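Local coordinates for sulfur oxidation protein soxB (Thermus thermophilus, PDB 2WDC) that probably acts as a dimanganese hydrolase of the 5'-nucleotidase family in bacterial sulfur oxidation, at residues H44-P49 against A308-M313; V366-L371 against R539-P544; F470-V475 against E545-V550. All coordinates share one frame; numbering follows the deposited sequence. Where two conformers were deposited one is given.

Contact 1: H44-P49 against A308-M313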
# COMPACT_ATOMS: atom_id res chain seq x y z
N HIS A 44 -10.94 -9.84 4.57
CA HIS A 44 -9.88 -10.06 5.54
C HIS A 44 -9.83 -8.87 6.49
O HIS A 44 -10.68 -7.98 6.41
CB HIS A 44 -8.55 -10.27 4.81
CG HIS A 44 -8.06 -9.05 4.09
ND1 HIS A 44 -6.84 -8.48 4.36
CD2 HIS A 44 -8.62 -8.31 3.10
CE1 HIS A 44 -6.67 -7.42 3.58
NE2 HIS A 44 -7.74 -7.29 2.82
N TYR A 45 -8.88 -8.86 7.42
CA TYR A 45 -8.81 -7.74 8.35
C TYR A 45 -7.59 -6.91 8.01
O TYR A 45 -6.60 -7.45 7.54
CB TYR A 45 -8.76 -8.23 9.80
CG TYR A 45 -9.95 -9.10 10.12
CD1 TYR A 45 -11.18 -8.53 10.43
CD2 TYR A 45 -9.86 -10.49 10.06
CE1 TYR A 45 -12.29 -9.32 10.69
CE2 TYR A 45 -10.96 -11.29 10.35
CZ TYR A 45 -12.16 -10.69 10.67
OH TYR A 45 -13.25 -11.47 10.97
N PHE A 46 -7.69 -5.60 8.18
CA PHE A 46 -6.59 -4.71 7.81
C PHE A 46 -6.60 -3.48 8.72
O PHE A 46 -7.35 -2.52 8.45
CB PHE A 46 -6.80 -4.28 6.34
CG PHE A 46 -5.61 -3.62 5.70
CD1 PHE A 46 -4.51 -4.38 5.29
CD2 PHE A 46 -5.65 -2.28 5.38
CE1 PHE A 46 -3.43 -3.78 4.66
CE2 PHE A 46 -4.57 -1.67 4.74
CZ PHE A 46 -3.47 -2.42 4.37
N MET A 47 -5.77 -3.50 9.76
CA MET A 47 -5.69 -2.40 10.72
C MET A 47 -4.75 -1.31 10.25
O MET A 47 -3.70 -1.59 9.69
CB MET A 47 -5.16 -2.93 12.06
CG MET A 47 -5.22 -1.91 13.19
SD MET A 47 -4.50 -2.59 14.71
CE MET A 47 -2.80 -2.13 14.43
N GLU A 48 -5.14 -0.07 10.50
CA GLU A 48 -4.29 1.08 10.19
C GLU A 48 -3.11 1.11 11.16
O GLU A 48 -3.15 0.50 12.24
CB GLU A 48 -5.10 2.37 10.30
CG GLU A 48 -6.19 2.46 9.23
CD GLU A 48 -5.61 2.42 7.83
OE1 GLU A 48 -4.71 3.25 7.56
OE2 GLU A 48 -6.06 1.60 6.98
N PRO A 49 -2.03 1.79 10.78
CA PRO A 49 -0.83 1.81 11.62
C PRO A 49 -1.02 2.49 12.96
O PRO A 49 -1.69 3.51 13.07
CB PRO A 49 0.17 2.61 10.78
CG PRO A 49 -0.68 3.43 9.84
CD PRO A 49 -1.86 2.55 9.53
N ALA A 308 -6.03 -2.64 0.09
CA ALA A 308 -6.46 -4.01 0.38
C ALA A 308 -7.95 -4.23 0.29
O ALA A 308 -8.46 -5.22 0.86
CB ALA A 308 -5.93 -4.42 1.77
N GLY A 309 -8.63 -3.38 -0.47
CA GLY A 309 -10.07 -3.45 -0.68
C GLY A 309 -10.90 -2.91 0.47
O GLY A 309 -12.12 -3.12 0.51
N LYS A 310 -10.26 -2.22 1.40
CA LYS A 310 -10.97 -1.72 2.59
C LYS A 310 -12.12 -0.77 2.29
O LYS A 310 -13.15 -0.80 2.97
CB LYS A 310 -9.97 -1.04 3.55
CG LYS A 310 -10.61 -0.16 4.62
CD LYS A 310 -9.55 0.47 5.55
CE LYS A 310 -9.09 -0.51 6.58
NZ LYS A 310 -8.11 0.06 7.56
N ALA A 311 -11.93 0.12 1.31
CA ALA A 311 -12.91 1.15 1.06
C ALA A 311 -13.04 1.49 -0.40
O ALA A 311 -12.08 1.39 -1.16
CB ALA A 311 -12.52 2.40 1.85
N LEU A 312 -14.23 1.96 -0.77
CA LEU A 312 -14.44 2.51 -2.09
C LEU A 312 -14.66 4.00 -1.85
O LEU A 312 -15.53 4.37 -1.07
CB LEU A 312 -15.69 1.92 -2.76
CG LEU A 312 -15.99 2.52 -4.14
CD1 LEU A 312 -14.89 2.09 -5.12
CD2 LEU A 312 -17.35 2.05 -4.64
N MET A 313 -13.85 4.85 -2.46
CA MET A 313 -14.03 6.29 -2.29
C MET A 313 -14.96 6.80 -3.38
O MET A 313 -14.69 6.62 -4.58
CB MET A 313 -12.68 7.01 -2.37
CG MET A 313 -12.05 7.29 -1.00
SD MET A 313 -11.89 5.82 0.03
CE MET A 313 -10.71 4.82 -0.98
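K310 and E48 form a salt bridge in the metallophosphoesterase part of this 5'-nucleotidase-family fold, where the loop after strand 29-34 meets the residues leading into strand 311-320. The lysine chain runs straight to CD and crosses the F46 side chain at about a right angle; its bend at chi3 (-80°) sets NZ by the ring edge, close to two acceptors. E48 OE2 takes NZ at 2.6 Å on its anti lone pair, and the backbone O of F46 receives the same NZ at 2.8 Å, tilted off the carbonyl plane. L85 O adds a third bond to this buried ammonium, while R374 pairs with the other carboxylate oxygen of E48.

F46 turns one face to A308. With CG anti to the backbone N (chi1 -167°), in the conformer described, A308 CB stands over the ring centre, 3.8 Å from the centroid, a CH-pi contact. The F46 side chain is also about 4 Å from that of H288, a manganese ligand.

The H44 imidazole works by its edge instead. ND1 is hydrogen-bonded to T408 OG1, and the N-H of NE2 reaches A308 O at 2.9 Å, nearly straight at 171°, in the ring plane and on a carbonyl lone pair.

Contact 2: V366-L371 against R539-P544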
# COMPACT_ATOMS: atom_id res chain seq x y z
N VAL A 366 -2.33 -21.31 14.81
CA VAL A 366 -3.29 -20.35 15.36
C VAL A 366 -2.51 -19.23 16.04
O VAL A 366 -1.56 -19.49 16.77
CB VAL A 366 -4.24 -21.02 16.36
CG1 VAL A 366 -5.05 -19.96 17.12
CG2 VAL A 366 -5.17 -21.98 15.63
N SER A 367 -2.93 -17.99 15.82
CA SER A 367 -2.28 -16.87 16.50
C SER A 367 -3.12 -16.50 17.71
O SER A 367 -4.32 -16.28 17.59
CB SER A 367 -2.17 -15.65 15.58
OG SER A 367 -1.51 -14.60 16.26
N GLU A 368 -2.49 -16.43 18.88
CA GLU A 368 -3.22 -16.09 20.09
C GLU A 368 -3.39 -14.58 20.27
O GLU A 368 -4.24 -14.13 21.05
CB GLU A 368 -2.53 -16.71 21.32
CG GLU A 368 -2.50 -18.22 21.25
CD GLU A 368 -1.95 -18.86 22.50
OE1 GLU A 368 -1.50 -18.12 23.41
OE2 GLU A 368 -1.93 -20.11 22.56
N THR A 369 -2.60 -13.81 19.54
CA THR A 369 -2.66 -12.35 19.65
C THR A 369 -2.73 -11.68 18.27
O THR A 369 -2.53 -12.31 17.23
CB THR A 369 -1.46 -11.81 20.44
OG1 THR A 369 -0.26 -12.15 19.74
CG2 THR A 369 -1.41 -12.41 21.85
N LEU A 370 -3.01 -10.39 18.30
CA LEU A 370 -3.13 -9.61 17.08
C LEU A 370 -1.80 -9.53 16.32
O LEU A 370 -0.79 -9.09 16.87
CB LEU A 370 -3.58 -8.19 17.44
CG LEU A 370 -3.88 -7.23 16.29
CD1 LEU A 370 -5.13 -7.63 15.53
CD2 LEU A 370 -3.99 -5.81 16.85
N LEU A 371 -1.83 -9.93 15.06
CA LEU A 371 -0.66 -9.79 14.19
C LEU A 371 -0.96 -8.70 13.17
O LEU A 371 -1.84 -8.85 12.32
CB LEU A 371 -0.34 -11.09 13.46
CG LEU A 371 0.04 -12.25 14.38
CD1 LEU A 371 0.16 -13.53 13.58
CD2 LEU A 371 1.33 -11.93 15.15
N ARG A 539 1.04 -23.00 17.35
CA ARG A 539 0.42 -21.80 17.90
C ARG A 539 1.50 -20.76 18.16
O ARG A 539 2.62 -21.09 18.55
CB ARG A 539 -0.30 -22.12 19.22
CG ARG A 539 -1.54 -22.96 19.06
CD ARG A 539 -2.21 -23.22 20.40
NE ARG A 539 -3.08 -22.13 20.81
CZ ARG A 539 -4.34 -21.98 20.40
NH1 ARG A 539 -4.87 -22.84 19.54
NH2 ARG A 539 -5.07 -20.96 20.84
N VAL A 540 1.16 -19.49 17.94
CA VAL A 540 2.09 -18.41 18.21
C VAL A 540 1.43 -17.39 19.13
O VAL A 540 0.21 -17.31 19.19
CB VAL A 540 2.62 -17.74 16.93
CG1 VAL A 540 3.46 -18.72 16.13
CG2 VAL A 540 1.49 -17.20 16.10
N ARG A 541 2.25 -16.66 19.87
CA ARG A 541 1.75 -15.64 20.79
C ARG A 541 2.76 -14.51 20.92
O ARG A 541 3.50 -14.41 21.90
CB ARG A 541 1.42 -16.24 22.16
CG ARG A 541 0.84 -15.22 23.13
CD ARG A 541 0.49 -15.83 24.47
NE ARG A 541 -0.14 -14.84 25.34
CZ ARG A 541 -1.45 -14.62 25.38
NH1 ARG A 541 -2.26 -15.32 24.61
NH2 ARG A 541 -1.95 -13.69 26.19
N VAL A 542 2.80 -13.68 19.89
CA VAL A 542 3.73 -12.56 19.85
C VAL A 542 3.19 -11.37 20.63
O VAL A 542 2.16 -10.80 20.26
CB VAL A 542 4.01 -12.16 18.39
CG1 VAL A 542 5.07 -11.07 18.33
CG2 VAL A 542 4.43 -13.38 17.59
N ARG A 543 3.89 -10.99 21.69
CA ARG A 543 3.47 -9.83 22.47
C ARG A 543 4.17 -8.60 21.90
O ARG A 543 5.35 -8.65 21.53
CB ARG A 543 3.83 -10.01 23.94
CG ARG A 543 3.20 -11.23 24.61
CD ARG A 543 1.87 -10.89 25.29
NE ARG A 543 1.51 -9.48 25.15
CZ ARG A 543 0.45 -8.92 25.74
NH1 ARG A 543 0.20 -7.63 25.56
NH2 ARG A 543 -0.35 -9.65 26.50
N PRO A 544 3.45 -7.47 21.79
CA PRO A 544 4.15 -6.31 21.24
C PRO A 544 5.30 -5.87 22.14
O PRO A 544 5.08 -5.47 23.29
CB PRO A 544 3.07 -5.22 21.21
CG PRO A 544 1.78 -5.94 21.33
CD PRO A 544 2.06 -7.15 22.15
O HOH W 1 0.55 -14.03 18.09
O HOH W 2 0.35 -9.21 19.45
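V366 and S367 pair in parallel with R539 and V540, and two backbone hydrogen bonds fix the register. V540 N donates to V366 O, and E368 N returns a bond to V540 O at 2.9 Å, so V540 is gripped through both its N-H and its carbonyl just as the regular strand ends.

The charged interactions centre on E368, whose carboxylate bridges two arginines. R539 NE reaches E368 OE2 at 2.9 Å, almost straight at 176°, in the guanidinium plane and on the anti lone pair. R541 NH1 meets E368 OE1 at 3.1 Å, less squarely: it comes from the anti side but out of the carboxylate plane, and the two flat groups are turned 68° apart. R539 bends at chi3 (84°), which brings its guanidinium over V366, with NH1 3.7 Å from V366 CB. The two arginines probably stabilise the negative charge of E368.

A second polar group gathers around T369. Its OG1 donates to V542 O at 2.8 Å from above the carbonyl plane. One water donates to both T369 OG1 and S367 OG and accepts from V542 N, while S367 OG itself donates to T369 O at 2.7 Å, on a lone pair. Another water joins L370 O to V542 O, carrying the link between the chains beyond the last strand bridge.

Packing contacts are fewer: T369 CG2 lies over one face of the R541 guanidinium, and the apolar pair L371 CD2 and V542 CG2 meets at 4.2 Å.

In the small mixed sheet, strand 365-367 is central, between 414-416, antiparallel to it, and 539-540. Helix 380-392 packs against L371, V540 and V542 through L384, and helix 91-98 meets L370.

Contact 3: F470-V475 against E545-V550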
# COMPACT_ATOMS: atom_id res chain seq x y z
N PHE A 470 14.85 -7.44 13.75
CA PHE A 470 14.71 -8.31 14.92
C PHE A 470 16.11 -8.70 15.37
O PHE A 470 16.94 -9.11 14.56
CB PHE A 470 13.90 -9.56 14.58
CG PHE A 470 13.58 -10.41 15.78
CD1 PHE A 470 12.75 -9.92 16.78
CD2 PHE A 470 14.04 -11.71 15.86
CE1 PHE A 470 12.44 -10.71 17.88
CE2 PHE A 470 13.74 -12.50 16.97
CZ PHE A 470 12.94 -12.00 17.97
N GLY A 471 16.39 -8.56 16.66
CA GLY A 471 17.72 -8.88 17.15
C GLY A 471 18.48 -7.66 17.60
O GLY A 471 19.55 -7.76 18.22
N LEU A 472 17.95 -6.48 17.30
CA LEU A 472 18.57 -5.26 17.77
C LEU A 472 17.56 -4.27 18.34
O LEU A 472 16.35 -4.43 18.19
CB LEU A 472 19.45 -4.61 16.71
CG LEU A 472 18.89 -3.83 15.52
CD1 LEU A 472 18.08 -2.58 15.89
CD2 LEU A 472 20.06 -3.43 14.60
N ARG A 473 18.09 -3.26 19.01
CA ARG A 473 17.29 -2.18 19.57
C ARG A 473 18.03 -0.88 19.32
O ARG A 473 19.25 -0.87 19.20
CB ARG A 473 17.08 -2.39 21.08
CG ARG A 473 16.17 -3.56 21.41
CD ARG A 473 15.84 -3.64 22.90
NE ARG A 473 15.05 -4.83 23.20
CZ ARG A 473 13.79 -5.02 22.81
NH1 ARG A 473 13.17 -4.09 22.10
NH2 ARG A 473 13.15 -6.13 23.14
N TYR A 474 17.29 0.21 19.20
CA TYR A 474 17.93 1.50 18.97
C TYR A 474 17.06 2.65 19.43
O TYR A 474 15.90 2.47 19.84
CB TYR A 474 18.33 1.68 17.50
CG TYR A 474 17.19 1.78 16.50
CD1 TYR A 474 16.82 3.01 15.94
CD2 TYR A 474 16.52 0.64 16.05
CE1 TYR A 474 15.83 3.10 14.98
CE2 TYR A 474 15.51 0.73 15.10
CZ TYR A 474 15.15 1.97 14.57
OH TYR A 474 14.14 2.05 13.63
N VAL A 475 17.65 3.84 19.39
CA VAL A 475 16.97 5.07 19.74
C VAL A 475 16.90 5.91 18.47
O VAL A 475 17.89 6.05 17.74
CB VAL A 475 17.73 5.83 20.85
CG1 VAL A 475 17.11 7.20 21.10
CG2 VAL A 475 17.73 5.01 22.14
N GLU A 545 6.53 -5.97 21.63
CA GLU A 545 7.72 -5.56 22.36
C GLU A 545 8.59 -4.69 21.46
O GLU A 545 9.58 -5.13 20.89
CB GLU A 545 8.49 -6.78 22.86
CG GLU A 545 7.66 -7.64 23.81
CD GLU A 545 8.49 -8.63 24.59
OE1 GLU A 545 9.40 -9.26 24.00
OE2 GLU A 545 8.23 -8.81 25.80
N PRO A 546 8.17 -3.44 21.26
CA PRO A 546 8.87 -2.53 20.35
C PRO A 546 10.32 -2.38 20.74
O PRO A 546 10.67 -2.35 21.92
CB PRO A 546 8.11 -1.21 20.47
CG PRO A 546 7.18 -1.37 21.64
CD PRO A 546 7.00 -2.82 21.91
N ASN A 547 11.18 -2.36 19.74
CA ASN A 547 12.61 -2.31 19.98
C ASN A 547 13.20 -0.95 19.67
O ASN A 547 14.39 -0.84 19.43
CB ASN A 547 13.29 -3.35 19.08
CG ASN A 547 13.10 -3.04 17.59
OD1 ASN A 547 12.04 -2.54 17.18
ND2 ASN A 547 14.12 -3.33 16.78
N VAL A 548 12.37 0.09 19.67
CA VAL A 548 12.84 1.43 19.37
C VAL A 548 12.24 2.48 20.30
O VAL A 548 11.03 2.52 20.50
CB VAL A 548 12.58 1.81 17.90
CG1 VAL A 548 11.09 1.74 17.60
CG2 VAL A 548 13.12 3.20 17.60
N LYS A 549 13.09 3.34 20.83
CA LYS A 549 12.62 4.43 21.68
C LYS A 549 12.67 5.65 20.76
O LYS A 549 13.68 5.88 20.09
CB LYS A 549 13.56 4.63 22.87
CG LYS A 549 13.46 3.52 23.90
CD LYS A 549 14.36 3.79 25.10
CE LYS A 549 14.77 2.50 25.80
NZ LYS A 549 13.59 1.75 26.32
N VAL A 550 11.58 6.42 20.71
CA VAL A 550 11.50 7.58 19.84
C VAL A 550 11.57 8.89 20.60
O VAL A 550 10.66 9.22 21.38
CB VAL A 550 10.21 7.54 18.99
CG1 VAL A 550 10.22 8.68 17.98
CG2 VAL A 550 10.04 6.19 18.32
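The backbone O of L472 receives the side-chain amide of N547, whose ND2 donates at 2.9 Å along a nearly straight line, 168° at the hydrogen. The acceptor lies in the amide plane, but ND2 stands above the carbonyl plane of L472 and so does not use a lone pair. Setting CG between its own backbone N and carbonyl carbon (chi1 63°) turns the N547 amide toward the neighbouring strand, where it takes the rung that a backbone N-H would otherwise fill, continuing the ladder toward L472.

Backbone bonds then take over. N547 O accepts from Y474 N at 3.1 Å, and Y474 O accepts from K549 N at the same length. Y474 is thus held on both its N-H and its carbonyl by residues that flank V548, the usual parallel pattern. CA-H...O contacts accompany the ladder, among them V548 CA to Y474 O.

Y474 and V548 project from the same face of the sheet, side by side and pointing the same way. In the conformer described, V548 CG2 lies over one face of the phenol ring, 3.9 Å from its centroid and displaced toward the rim, in a CH-pi contact. L377 touches both side chains, and L446 of helix 439-453 reaches the tyrosine.

R473, extended from CG to NE, crosses N547 obliquely, its CG 3.7 Å from N547 CB. The placement of the arginine end, one of two conformers and very close to N547, is doubtful.

The axes of strands 472-475 and 548-550 run 4.9 Å and 8° apart. This is a parallel edge pairing: 548-550, near the C-terminus, forms the outer strand beside 472-476, which on its other flank pairs antiparallel with 486-491, in the mixed four-stranded sheet of the 5'-nucleotidase C-terminal region.

In the fold
Of the three contacts, only contact 1 lies by the metal site: the F46 side chain is about 8 Å from a bound manganese ion, and that of A308 about 6 Å from the side chain of H38, a manganese ligand. Contacts 2 and 3 lie away from the annotated sites, their centres 19 Å apart. They are consecutive along 539-550, which pairs first with 366-371 and then with 470-475, thereby tying two separate sheets together. Contact 1 reaches contact 2 directly, since M47 SD packs against L370 CD2 at 3.9 Å although the centres are 21 Å apart. Contact 3 is more remote, its nearest atoms about 12 Å from contact 1.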